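PDB 7ATL: esterase from uncultured bacterium pCosCE1, which hydrolyses carboxylic esters and has promiscuous acyltransferase activity, as a family VIII carboxylesterase of the beta-lactamase fold. Local coordinates for residues Gly318-Leu322 and Asn334-Trp339; Val56-Gln60 and Val268-Asp272; Leu237-Phe243 and Phe365-Ser369; Arg11-Ser16 and Gln375-Val380. One frame throughout, in Å; residues are numbered along the deposited sequence.

Contact 1. Residues Gly318-Leu322 and Asn334-Trp339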
loop_
_atom_site.group_PDB
_atom_site.type_symbol
_atom_site.label_atom_id
_atom_site.label_comp_id
_atom_site.label_asym_id
_atom_site.label_seq_id
_atom_site.Cartn_x
_atom_site.Cartn_y
_atom_site.Cartn_z
ATOM N N GLY A 318 -2.466 -2.568 -8.576
ATOM C CA GLY A 318 -2.695 -2.702 -7.122
ATOM C C GLY A 318 -1.555 -3.377 -6.369
ATOM O O GLY A 318 -1.500 -3.221 -5.150
ATOM N N GLY A 319 -0.669 -4.102 -7.051
ATOM C CA GLY A 319 0.540 -4.665 -6.414
ATOM C C GLY A 319 1.395 -5.441 -7.396
ATOM O O GLY A 319 1.124 -5.361 -8.580
ATOM N N ALA A 320 2.397 -6.150 -6.887
ATOM C CA ALA A 320 3.382 -6.924 -7.671
ATOM C C ALA A 320 2.771 -8.282 -8.042
ATOM O O ALA A 320 1.998 -8.850 -7.222
ATOM C CB ALA A 320 4.667 -7.105 -6.890
ATOM N N VAL A 321 3.111 -8.766 -9.239
ATOM C CA VAL A 321 2.596 -10.026 -9.818
ATOM C C VAL A 321 3.763 -10.992 -9.870
ATOM O O VAL A 321 4.781 -10.614 -10.450
ATOM C CB VAL A 321 2.021 -9.796 -11.221
ATOM C CG1 VAL A 321 1.743 -11.122 -11.942
ATOM C CG2 VAL A 321 0.786 -8.911 -11.166
ATOM N N LEU A 322 3.594 -12.183 -9.309
ATOM C CA LEU A 322 4.613 -13.254 -9.353
ATOM C C LEU A 322 4.507 -13.929 -10.715
ATOM O O LEU A 322 3.432 -14.460 -11.025
ATOM C CB LEU A 322 4.328 -14.230 -8.214
ATOM C CG LEU A 322 5.343 -15.347 -8.041
ATOM C CD1 LEU A 322 6.729 -14.763 -7.852
ATOM C CD2 LEU A 322 4.972 -16.234 -6.861
ATOM N N ASN A 334 2.517 -18.748 -9.052
ATOM C CA ASN A 334 2.420 -17.732 -10.116
ATOM C C ASN A 334 1.009 -17.167 -10.116
ATOM O O ASN A 334 0.089 -17.941 -9.879
ATOM C CB ASN A 334 2.836 -18.303 -11.458
ATOM C CG ASN A 334 4.293 -18.715 -11.460
ATOM O OD1 ASN A 334 5.144 -18.184 -10.748
ATOM N ND2 ASN A 334 4.591 -19.701 -12.267
ATOM N N GLY A 335 0.885 -15.852 -10.334
ATOM C CA GLY A 335 -0.388 -15.102 -10.324
ATOM C C GLY A 335 -0.657 -14.400 -8.995
ATOM O O GLY A 335 -1.645 -13.643 -8.924
ATOM N N THR A 336 0.153 -14.691 -7.969
ATOM C CA THR A 336 0.097 -14.072 -6.628
ATOM C C THR A 336 0.228 -12.559 -6.788
ATOM O O THR A 336 1.107 -12.115 -7.539
ATOM C CB THR A 336 1.184 -14.628 -5.711
ATOM O OG1 THR A 336 0.757 -15.925 -5.316
ATOM C CG2 THR A 336 1.388 -13.805 -4.465
ATOM N N LEU A 337 -0.679 -11.818 -6.165
ATOM C CA LEU A 337 -0.643 -10.341 -6.094
ATOM C C LEU A 337 -0.196 -9.994 -4.681
ATOM O O LEU A 337 -0.794 -10.537 -3.747
ATOM C CB LEU A 337 -2.032 -9.774 -6.399
ATOM C CG LEU A 337 -2.077 -8.265 -6.633
ATOM C CD1 LEU A 337 -1.417 -7.915 -7.963
ATOM C CD2 LEU A 337 -3.508 -7.745 -6.583
ATOM N N GLN A 338 0.816 -9.139 -4.534
ATOM C CA GLN A 338 1.400 -8.808 -3.212
ATOM C C GLN A 338 1.875 -7.366 -3.200
ATOM O O GLN A 338 2.394 -6.906 -4.213
ATOM C CB GLN A 338 2.605 -9.701 -2.934
ATOM C CG GLN A 338 3.378 -9.342 -1.667
ATOM C CD GLN A 338 4.408 -10.406 -1.394
ATOM O OE1 GLN A 338 4.096 -11.481 -0.928
ATOM N NE2 GLN A 338 5.656 -10.129 -1.713
ATOM N N TRP A 339 1.767 -6.721 -2.052
ATOM C CA TRP A 339 2.490 -5.462 -1.754
ATOM C C TRP A 339 2.514 -5.278 -0.237
ATOM O O TRP A 339 2.094 -6.228 0.467
ATOM C CB TRP A 339 1.827 -4.302 -2.504
ATOM C CG TRP A 339 2.770 -3.205 -2.858
ATOM C CD1 TRP A 339 2.678 -1.912 -2.460
ATOM C CD2 TRP A 339 3.946 -3.304 -3.673
ATOM N NE1 TRP A 339 3.723 -1.196 -2.956
ATOM C CE2 TRP A 339 4.529 -2.024 -3.695
ATOM C CE3 TRP A 339 4.569 -4.334 -4.389
ATOM C CZ2 TRP A 339 5.705 -1.753 -4.401
ATOM C CZ3 TRP A 339 5.730 -4.070 -5.085
ATOM C CH2 TRP A 339 6.285 -2.791 -5.093
#
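Strands 320-322 and 337-339 run antiparallel, with 135° between their directions and 5.0 Å between their axes at closest approach. Ala320 and Gln338 form a hydrogen-bonded pair. Ala320 N donates to Gln338 O at 2.8 Å, and Gln338 N donates to Ala320 O at 3.0 Å. Val321 and Leu337 follow as a non-hydrogen-bonded pair, their CA atoms 4.9 Å apart. Leu322 N then bonds to Thr336 O at 3.1 Å. Beyond this the ladder is irregular: Gly335 N reaches Leu322 O at 3.0 Å, and Leu322 CA now lies nearest Asn334. Gly335 has positive phi, which favours glycine. These are neighbouring strands of the seven-stranded antiparallel sheet of the beta-lactamase fold. Strand 313-315 flanks the pair beyond 320-322, and strand 345-350 beyond 337-341. Gly319 also has a steric reason to be glycine, because a CB there would fall 2.8 Å from Gln338 O. On one face of the sheet, Val321 CG2 meets Leu337 CD1 at 4.0 Å. Ala320 lies on the other face, and its CB touches the edge of the Trp339 indole at CZ3, 3.7 Å away. Trp339 NE1 is hydrogen-bonded to Tyr171 OH. The same side chain touches the group formed by a probable SxxK motif (Ser65, Lys68) and Tyr123, the probable counterpart of the (S/Y)xN tyrosine, and lies about 4 Å from a bound pentaethylene glycol, consistent with a place beside the active-site pocket.

Contact 2. Residues Val56-Gln60 and Val268-Asp272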
loop_
_atom_site.group_PDB
_atom_site.type_symbol
_atom_site.label_atom_id
_atom_site.label_comp_id
_atom_site.label_asym_id
_atom_site.label_seq_id
_atom_site.Cartn_x
_atom_site.Cartn_y
_atom_site.Cartn_z
ATOM N N VAL A 56 -5.220 -5.678 19.773
ATOM C CA VAL A 56 -6.472 -6.432 19.539
ATOM C C VAL A 56 -6.741 -6.456 18.021
ATOM O O VAL A 56 -6.107 -5.677 17.263
ATOM C CB VAL A 56 -7.655 -5.845 20.347
ATOM C CG1 VAL A 56 -7.389 -5.849 21.853
ATOM C CG2 VAL A 56 -8.074 -4.464 19.872
ATOM N N ARG A 57 -7.659 -7.329 17.587
ATOM C CA ARG A 57 -7.974 -7.589 16.165
ATOM C C ARG A 57 -8.481 -6.300 15.511
ATOM O O ARG A 57 -8.126 -6.053 14.339
ATOM C CB ARG A 57 -9.005 -8.714 16.083
ATOM C CG ARG A 57 -9.243 -9.224 14.669
ATOM C CD ARG A 57 -10.388 -10.207 14.619
ATOM N NE ARG A 57 -10.772 -10.517 13.252
ATOM C CZ ARG A 57 -11.222 -11.695 12.838
ATOM N NH1 ARG A 57 -11.336 -12.712 13.680
ATOM N NH2 ARG A 57 -11.534 -11.873 11.568
ATOM N N GLU A 58 -9.254 -5.503 16.259
ATOM C CA GLU A 58 -9.909 -4.243 15.792
ATOM C C GLU A 58 -8.921 -3.061 15.811
ATOM O O GLU A 58 -9.317 -1.979 15.340
ATOM C CB GLU A 58 -11.117 -3.860 16.659
ATOM C CG GLU A 58 -12.143 -4.971 16.839
ATOM C CD GLU A 58 -11.802 -6.024 17.886
ATOM O OE1 GLU A 58 -11.205 -5.655 18.921
ATOM O OE2 GLU A 58 -12.124 -7.211 17.649
ATOM N N THR A 59 -7.692 -3.226 16.313
ATOM C CA THR A 59 -6.707 -2.115 16.348
ATOM C C THR A 59 -6.523 -1.539 14.936
ATOM O O THR A 59 -6.242 -2.302 13.983
ATOM C CB THR A 59 -5.347 -2.532 16.916
ATOM O OG1 THR A 59 -5.553 -3.057 18.223
ATOM C CG2 THR A 59 -4.383 -1.368 16.979
ATOM N N GLN A 60 -6.665 -0.226 14.813
ATOM C CA GLN A 60 -6.486 0.505 13.535
ATOM C C GLN A 60 -4.995 0.805 13.340
ATOM O O GLN A 60 -4.259 1.020 14.347
ATOM C CB GLN A 60 -7.322 1.782 13.534
ATOM C CG GLN A 60 -7.759 2.193 12.144
ATOM C CD GLN A 60 -8.263 3.618 12.074
ATOM O OE1 GLN A 60 -7.822 4.501 12.818
ATOM N NE2 GLN A 60 -9.168 3.856 11.129
ATOM N N VAL A 268 -5.740 5.151 6.935
ATOM C CA VAL A 268 -5.793 4.372 8.205
ATOM C C VAL A 268 -6.886 3.309 8.054
ATOM O O VAL A 268 -7.861 3.566 7.310
ATOM C CB VAL A 268 -6.092 5.290 9.403
ATOM C CG1 VAL A 268 -4.923 6.227 9.669
ATOM C CG2 VAL A 268 -7.391 6.066 9.236
ATOM N N GLY A 269 -6.737 2.169 8.731
ATOM C CA GLY A 269 -7.708 1.065 8.659
ATOM C C GLY A 269 -7.267 -0.171 9.425
ATOM O O GLY A 269 -6.065 -0.286 9.767
ATOM N N ASP A 270 -8.223 -1.079 9.667
ATOM C CA ASP A 270 -7.989 -2.334 10.421
ATOM C C ASP A 270 -7.719 -3.460 9.434
ATOM O O ASP A 270 -7.964 -3.286 8.248
ATOM C CB ASP A 270 -9.120 -2.617 11.412
ATOM C CG ASP A 270 -10.457 -2.908 10.780
ATOM O OD1 ASP A 270 -10.469 -3.117 9.555
ATOM O OD2 ASP A 270 -11.477 -2.928 11.530
ATOM N N ALA A 271 -7.193 -4.564 9.941
ATOM C CA ALA A 271 -6.790 -5.755 9.169
ATOM C C ALA A 271 -8.009 -6.351 8.443
ATOM O O ALA A 271 -7.872 -6.674 7.255
ATOM C CB ALA A 271 -6.118 -6.731 10.107
ATOM N N ASP A 272 -9.169 -6.451 9.098
ATOM C CA ASP A 272 -10.374 -7.101 8.509
ATOM C C ASP A 272 -10.858 -6.322 7.293
ATOM O O ASP A 272 -11.395 -6.979 6.373
ATOM C CB ASP A 272 -11.523 -7.261 9.507
ATOM C CG ASP A 272 -11.248 -8.434 10.421
ATOM O OD1 ASP A 272 -11.453 -9.545 9.967
ATOM O OD2 ASP A 272 -10.717 -8.225 11.537
HETATM O O HOH W 1 -6.409 -4.662 12.758
HETATM O O HOH W 2 -9.895 -5.741 12.088
HETATM O O HOH W 3 -11.259 -1.403 13.712
#
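Val268 opens the second segment in a short strand, and its CG2 packs 3.4 Å from Gln60 NE2. That amide nitrogen is hydrogen-bonded to Asn206 O. At Gly269 the backbone passes close to the Gln60 side chain, with Gly269 N 3.6 Å from Gln60 CG. Asp270 is the N-cap of helix 271-283, its OD1 accepting from Asp273 N. Asp270 OD2 forms a salt bridge with Arg205, and water 3 lies between OD2 and Glu58 O, 2.7 Å from Asp270 OD2 and 2.6 Å from Glu58 O. Ala271 N donates to water 1 at 2.9 Å. This water donates to Arg57 O and Thr59 O, each 2.7 Å away, so it joins the first turn of the helix to the type I turn Val56-Thr59. Asp272 makes the direct hydrogen bonds. Arg57 NE donates to Asp272 OD2 at 2.9 Å and Arg57 NH2 to Asp272 OD1 at 2.8 Å, a bidentate salt bridge. Water 2 supports it, bonding to Arg57 O, Asp272 N and Asp272 OD2. The turn leads into strand 61-62, which pairs antiparallel with strand 268-269. Arg57 and Asp272 both rest on Leu31 of strand 27-34, while Ala271 also packs on Val358 and Leu360 of strand 355-361.

Contact 3. Residues Leu237-Phe243 and Phe365-Ser369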
loop_
_atom_site.group_PDB
_atom_site.type_symbol
_atom_site.label_atom_id
_atom_site.label_comp_id
_atom_site.label_asym_id
_atom_site.label_seq_id
_atom_site.Cartn_x
_atom_site.Cartn_y
_atom_site.Cartn_z
ATOM N N LEU A 237 14.025 8.652 8.693
ATOM C CA LEU A 237 14.489 7.236 8.794
ATOM C C LEU A 237 15.216 6.811 7.513
ATOM O O LEU A 237 14.683 7.078 6.424
ATOM C CB LEU A 237 13.269 6.335 9.020
ATOM C CG LEU A 237 12.602 6.486 10.383
ATOM C CD1 LEU A 237 11.533 5.426 10.578
ATOM C CD2 LEU A 237 13.638 6.403 11.503
ATOM N N THR A 238 16.360 6.130 7.639
ATOM C CA THR A 238 17.087 5.524 6.487
ATOM C C THR A 238 16.271 4.315 6.008
ATOM O O THR A 238 15.966 3.422 6.814
ATOM C CB THR A 238 18.556 5.206 6.819
ATOM O OG1 THR A 238 19.111 6.332 7.489
ATOM C CG2 THR A 238 19.407 4.923 5.596
ATOM N N LEU A 239 15.860 4.319 4.747
ATOM C CA LEU A 239 15.130 3.167 4.174
ATOM C C LEU A 239 16.127 2.027 4.016
ATOM O O LEU A 239 17.321 2.282 3.830
ATOM C CB LEU A 239 14.486 3.586 2.850
ATOM C CG LEU A 239 13.284 4.506 3.027
ATOM C CD1 LEU A 239 13.084 5.422 1.827
ATOM C CD2 LEU A 239 12.044 3.682 3.314
ATOM N N PRO A 240 15.687 0.754 4.135
ATOM C CA PRO A 240 16.570 -0.381 3.863
ATOM C C PRO A 240 17.101 -0.287 2.423
ATOM O O PRO A 240 16.423 0.300 1.580
ATOM C CB PRO A 240 15.704 -1.627 4.095
ATOM C CG PRO A 240 14.272 -1.124 4.176
ATOM C CD PRO A 240 14.333 0.347 4.530
ATOM N N GLU A 241 18.298 -0.827 2.182
ATOM C CA GLU A 241 19.029 -0.705 0.890
ATOM C C GLU A 241 18.124 -1.137 -0.269
ATOM O O GLU A 241 17.469 -2.176 -0.150
ATOM C CB GLU A 241 20.336 -1.497 0.951
ATOM C CG GLU A 241 21.352 -0.844 1.884
ATOM C CD GLU A 241 22.815 -1.174 1.629
ATOM O OE1 GLU A 241 23.683 -0.413 2.134
ATOM O OE2 GLU A 241 23.084 -2.180 0.927
ATOM N N GLY A 242 18.055 -0.324 -1.323
ATOM C CA GLY A 242 17.259 -0.613 -2.530
ATOM C C GLY A 242 15.873 0.004 -2.483
ATOM O O GLY A 242 15.271 0.117 -3.544
ATOM N N PHE A 243 15.384 0.406 -1.306
ATOM C CA PHE A 243 14.020 0.971 -1.099
ATOM C C PHE A 243 14.013 2.500 -1.300
ATOM O O PHE A 243 12.963 3.061 -1.624
ATOM C CB PHE A 243 13.485 0.514 0.264
ATOM C CG PHE A 243 13.272 -0.981 0.365
ATOM C CD1 PHE A 243 14.337 -1.853 0.575
ATOM C CD2 PHE A 243 12.004 -1.537 0.223
ATOM C CE1 PHE A 243 14.139 -3.228 0.647
ATOM C CE2 PHE A 243 11.808 -2.911 0.303
ATOM C CZ PHE A 243 12.872 -3.754 0.517
ATOM N N PHE A 365 11.114 -1.030 9.865
ATOM C CA PHE A 365 10.683 -1.635 8.624
ATOM C C PHE A 365 10.567 -3.155 8.762
ATOM O O PHE A 365 10.417 -3.784 7.716
ATOM C CB PHE A 365 11.684 -1.279 7.523
ATOM C CG PHE A 365 11.944 0.202 7.448
ATOM C CD1 PHE A 365 11.028 1.041 6.828
ATOM C CD2 PHE A 365 13.063 0.758 8.055
ATOM C CE1 PHE A 365 11.232 2.411 6.804
ATOM C CE2 PHE A 365 13.272 2.125 8.017
ATOM C CZ PHE A 365 12.354 2.948 7.396
ATOM N N GLU A 366 10.627 -3.736 9.965
ATOM C CA GLU A 366 10.633 -5.224 10.106
ATOM C C GLU A 366 9.351 -5.779 9.462
ATOM O O GLU A 366 9.459 -6.693 8.653
ATOM C CB GLU A 366 10.840 -5.664 11.564
ATOM C CG GLU A 366 10.790 -7.179 11.798
ATOM C CD GLU A 366 11.858 -8.062 11.161
ATOM O OE1 GLU A 366 12.947 -7.565 10.837
ATOM O OE2 GLU A 366 11.594 -9.269 10.996
ATOM N N GLY A 367 8.194 -5.185 9.734
ATOM C CA GLY A 367 6.906 -5.659 9.198
ATOM C C GLY A 367 6.806 -5.618 7.671
ATOM O O GLY A 367 5.935 -6.315 7.116
ATOM N N MET A 368 7.610 -4.799 6.993
ATOM C CA MET A 368 7.480 -4.592 5.535
ATOM C C MET A 368 8.534 -5.433 4.837
ATOM O O MET A 368 8.165 -6.197 3.913
ATOM C CB MET A 368 7.700 -3.129 5.149
ATOM C CG MET A 368 7.786 -2.927 3.649
ATOM S SD MET A 368 8.321 -1.281 3.167
ATOM C CE MET A 368 10.082 -1.352 3.477
ATOM N N SER A 369 9.793 -5.225 5.218
ATOM C CA SER A 369 10.988 -5.731 4.493
ATOM C C SER A 369 11.830 -6.656 5.371
ATOM O O SER A 369 12.778 -7.211 4.843
ATOM C CB SER A 369 11.829 -4.597 3.982
ATOM O OG SER A 369 12.209 -3.739 5.046
#
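The main bump is the ring of Phe365, which projects from the start of helix 366-369. It enters a hollow lined by Leu237, Thr238, Leu239 and Pro240. Pro240 closes one face of the ring: its CD lies 3.8 Å from the ring centroid, 15° off the normal, a CH-pi contact. Leu237 CB meets the ring edge at Phe365 CZ, 3.9 Å away. Leu239 CD2 comes to 3.8 Å from Phe365 CE1, and Thr238 O to 3.2 Å from Phe365 CE2. A shallower fit lies further along. The type II turn Pro240-Phe243 brings Phe243 back beside Pro240, and Met368 CE reaches both, 3.8 Å from Phe243 CD2 and 4.3 Å from Pro240 CG. Ser369 sits against the same two residues, with OG 3.4 Å from Pro240 CG and CB 3.7 Å from Phe243 CZ. Ser369 OG donates a hydrogen bond back to Phe365 O at 3.2 Å. No hydrogen bond links the segments; the join depends on shape. Phe243 is also about 4 Å from a bound pentaethylene glycol, which may mark a pocket. Strand 235-238 pairs with strand 246-249, so the contact sets this two-stranded hairpin against the short helix 366-369, which follows strand 363-364 and precedes helix 372-381.

Contact 4. Residues Arg11-Ser16 and Gln375-Val380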
loop_
_atom_site.group_PDB
_atom_site.type_symbol
_atom_site.label_atom_id
_atom_site.label_comp_id
_atom_site.label_asym_id
_atom_site.label_seq_id
_atom_site.Cartn_x
_atom_site.Cartn_y
_atom_site.Cartn_z
ATOM N N ARG A 11 2.072 -22.770 13.732
ATOM C CA ARG A 11 3.263 -22.265 12.988
ATOM C C ARG A 11 3.273 -20.732 12.998
ATOM O O ARG A 11 4.334 -20.136 13.310
ATOM C CB ARG A 11 3.262 -22.780 11.543
ATOM C CG ARG A 11 3.544 -24.270 11.393
ATOM C CD ARG A 11 3.764 -24.671 9.946
ATOM N NE ARG A 11 2.626 -24.371 9.065
ATOM C CZ ARG A 11 1.527 -25.117 8.902
ATOM N NH1 ARG A 11 1.356 -26.245 9.571
ATOM N NH2 ARG A 11 0.579 -24.717 8.070
ATOM N N VAL A 12 2.123 -20.125 12.700
ATOM C CA VAL A 12 1.968 -18.650 12.528
ATOM C C VAL A 12 2.161 -17.965 13.884
ATOM O O VAL A 12 3.047 -17.082 13.970
ATOM C CB VAL A 12 0.611 -18.302 11.896
ATOM C CG1 VAL A 12 0.350 -16.807 11.905
ATOM C CG2 VAL A 12 0.523 -18.852 10.486
ATOM N N GLN A 13 1.375 -18.364 14.889
ATOM C CA GLN A 13 1.540 -17.954 16.309
ATOM C C GLN A 13 3.025 -18.026 16.706
ATOM O O GLN A 13 3.535 -17.068 17.338
ATOM C CB GLN A 13 0.717 -18.880 17.200
ATOM C CG GLN A 13 0.645 -18.420 18.643
ATOM C CD GLN A 13 -0.082 -17.101 18.700
ATOM O OE1 GLN A 13 -1.116 -16.926 18.055
ATOM N NE2 GLN A 13 0.465 -16.155 19.450
ATOM N N GLY A 14 3.703 -19.125 16.355
ATOM C CA GLY A 14 5.120 -19.348 16.692
ATOM C C GLY A 14 5.990 -18.244 16.135
ATOM O O GLY A 14 6.835 -17.741 16.877
ATOM N N VAL A 15 5.767 -17.875 14.870
ATOM C CA VAL A 15 6.574 -16.850 14.144
ATOM C C VAL A 15 6.357 -15.480 14.801
ATOM O O VAL A 15 7.337 -14.736 14.918
ATOM C CB VAL A 15 6.261 -16.827 12.632
ATOM C CG1 VAL A 15 6.835 -15.595 11.945
ATOM C CG2 VAL A 15 6.769 -18.083 11.930
ATOM N N SER A 16 5.129 -15.175 15.214
ATOM C CA SER A 16 4.743 -13.884 15.827
ATOM C C SER A 16 5.328 -13.784 17.236
ATOM O O SER A 16 5.913 -12.721 17.564
ATOM C CB SER A 16 3.257 -13.719 15.839
ATOM O OG SER A 16 2.737 -13.647 14.514
ATOM N N GLN A 375 8.512 -15.099 7.032
ATOM C CA GLN A 375 8.339 -16.239 7.960
ATOM C C GLN A 375 6.848 -16.479 8.143
ATOM O O GLN A 375 6.466 -17.648 8.313
ATOM C CB GLN A 375 8.959 -15.976 9.326
ATOM C CG GLN A 375 10.476 -15.932 9.318
ATOM C CD GLN A 375 10.935 -15.183 10.542
ATOM O OE1 GLN A 375 10.210 -14.360 11.112
ATOM N NE2 GLN A 375 12.155 -15.457 10.957
ATOM N N ILE A 376 6.038 -15.419 8.134
ATOM C CA ILE A 376 4.558 -15.576 8.130
ATOM C C ILE A 376 4.172 -16.312 6.842
ATOM O O ILE A 376 3.456 -17.334 6.932
ATOM C CB ILE A 376 3.833 -14.230 8.261
ATOM C CG1 ILE A 376 4.078 -13.603 9.639
ATOM C CG2 ILE A 376 2.345 -14.414 7.967
ATOM C CD1 ILE A 376 3.285 -14.250 10.765
ATOM N N ARG A 377 4.666 -15.820 5.703
ATOM C CA ARG A 377 4.404 -16.386 4.363
ATOM C C ARG A 377 4.661 -17.895 4.446
ATOM O O ARG A 377 3.737 -18.692 4.164
ATOM C CB ARG A 377 5.284 -15.690 3.319
ATOM C CG ARG A 377 5.237 -16.344 1.944
ATOM C CD ARG A 377 6.428 -16.029 1.062
ATOM N NE ARG A 377 7.679 -16.546 1.586
ATOM C CZ ARG A 377 8.870 -16.398 1.007
ATOM N NH1 ARG A 377 8.998 -15.745 -0.137
ATOM N NH2 ARG A 377 9.936 -16.914 1.594
ATOM N N ASP A 378 5.867 -18.257 4.869
ATOM C CA ASP A 378 6.314 -19.661 5.066
ATOM C C ASP A 378 5.354 -20.418 6.013
ATOM O O ASP A 378 4.962 -21.558 5.681
ATOM C CB ASP A 378 7.777 -19.656 5.508
ATOM C CG ASP A 378 8.716 -19.281 4.379
ATOM O OD1 ASP A 378 8.209 -18.862 3.308
ATOM O OD2 ASP A 378 9.926 -19.440 4.561
ATOM N N ALA A 379 4.941 -19.826 7.130
ATOM C CA ALA A 379 4.006 -20.476 8.075
ATOM C C ALA A 379 2.677 -20.782 7.375
ATOM O O ALA A 379 2.059 -21.780 7.736
ATOM C CB ALA A 379 3.788 -19.629 9.307
ATOM N N VAL A 380 2.230 -19.959 6.425
ATOM C CA VAL A 380 0.919 -20.185 5.751
ATOM C C VAL A 380 1.009 -21.458 4.894
ATOM O O VAL A 380 0.084 -22.276 4.964
ATOM C CB VAL A 380 0.479 -18.953 4.943
ATOM C CG1 VAL A 380 -0.766 -19.226 4.111
ATOM C CG2 VAL A 380 0.240 -17.764 5.862
#
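This is an antiparallel helix-helix contact between the two ends of the chain. The N-terminal helix 3-21 and the C-terminal helix 372-381 lie side by side on the central sheet, as terminal helices do in the beta-lactamase fold. The short segments cross at 165°, with axes 8.8 Å apart at closest approach. Ala379 is central to the fit. Its small side chain lets Val12 CA come within 5.2 Å of Ala379 CA, and Val12 CG2 packs on Ala379 CB at 3.6 Å. One turn further along the first helix, Val15 wedges between Gln375, Ile376 and Ala379. Val15 CG1 lies 3.4 Å from Gln375 CB and 4.0 Å from Ile376 CD1, while Val15 CG2 is 4.3 Å from Ala379 CB. Ile376 CD1 also approaches Val12 CG1 at 4.1 Å and Ser16 OG at 3.8 Å. That hydroxyl is hydrogen-bonded to Tyr372 OH, a further link between the helices. At the other end the contact is polar. Arg11 NE donates to Ala379 O at 3.0 Å, and Arg11 NH2 adds a weak bond to Ala379 O at 3.3 Å. Arg11 thus binds a backbone carbonyl near the C-terminal end of helix 372-381. Beneath the pair, Val12 packs on Val30 and Ile32 of strand 27-34 and on Tyr40 of strand 37-44, while Val380 packs on Ile32 and on Ile355 and Val357 of strand 355-361.

In the fold
Three of the four contacts meet the seven-stranded sheet. Contact 1 joins two of its strands, 320-322 and 337-341. The terminal helices of contact 4 lie on one face of strands 27-34 and 355-361, and helix 271-283 of contact 2 lies on the other. This is the alpha/beta/alpha layering of the beta-lactamase fold. Contact 3 ties hairpin strand 235-238 to helix 366-369, just before the helix 372-381 of contact 4. All centres are about 19 to 23 Å apart, and none touch. Contact 4 spans almost the whole chain and encloses the others in sequence. Contact 2 closes before contact 1 opens, contact 1 falls within the span of contact 3, and contacts 2 and 3 interleave.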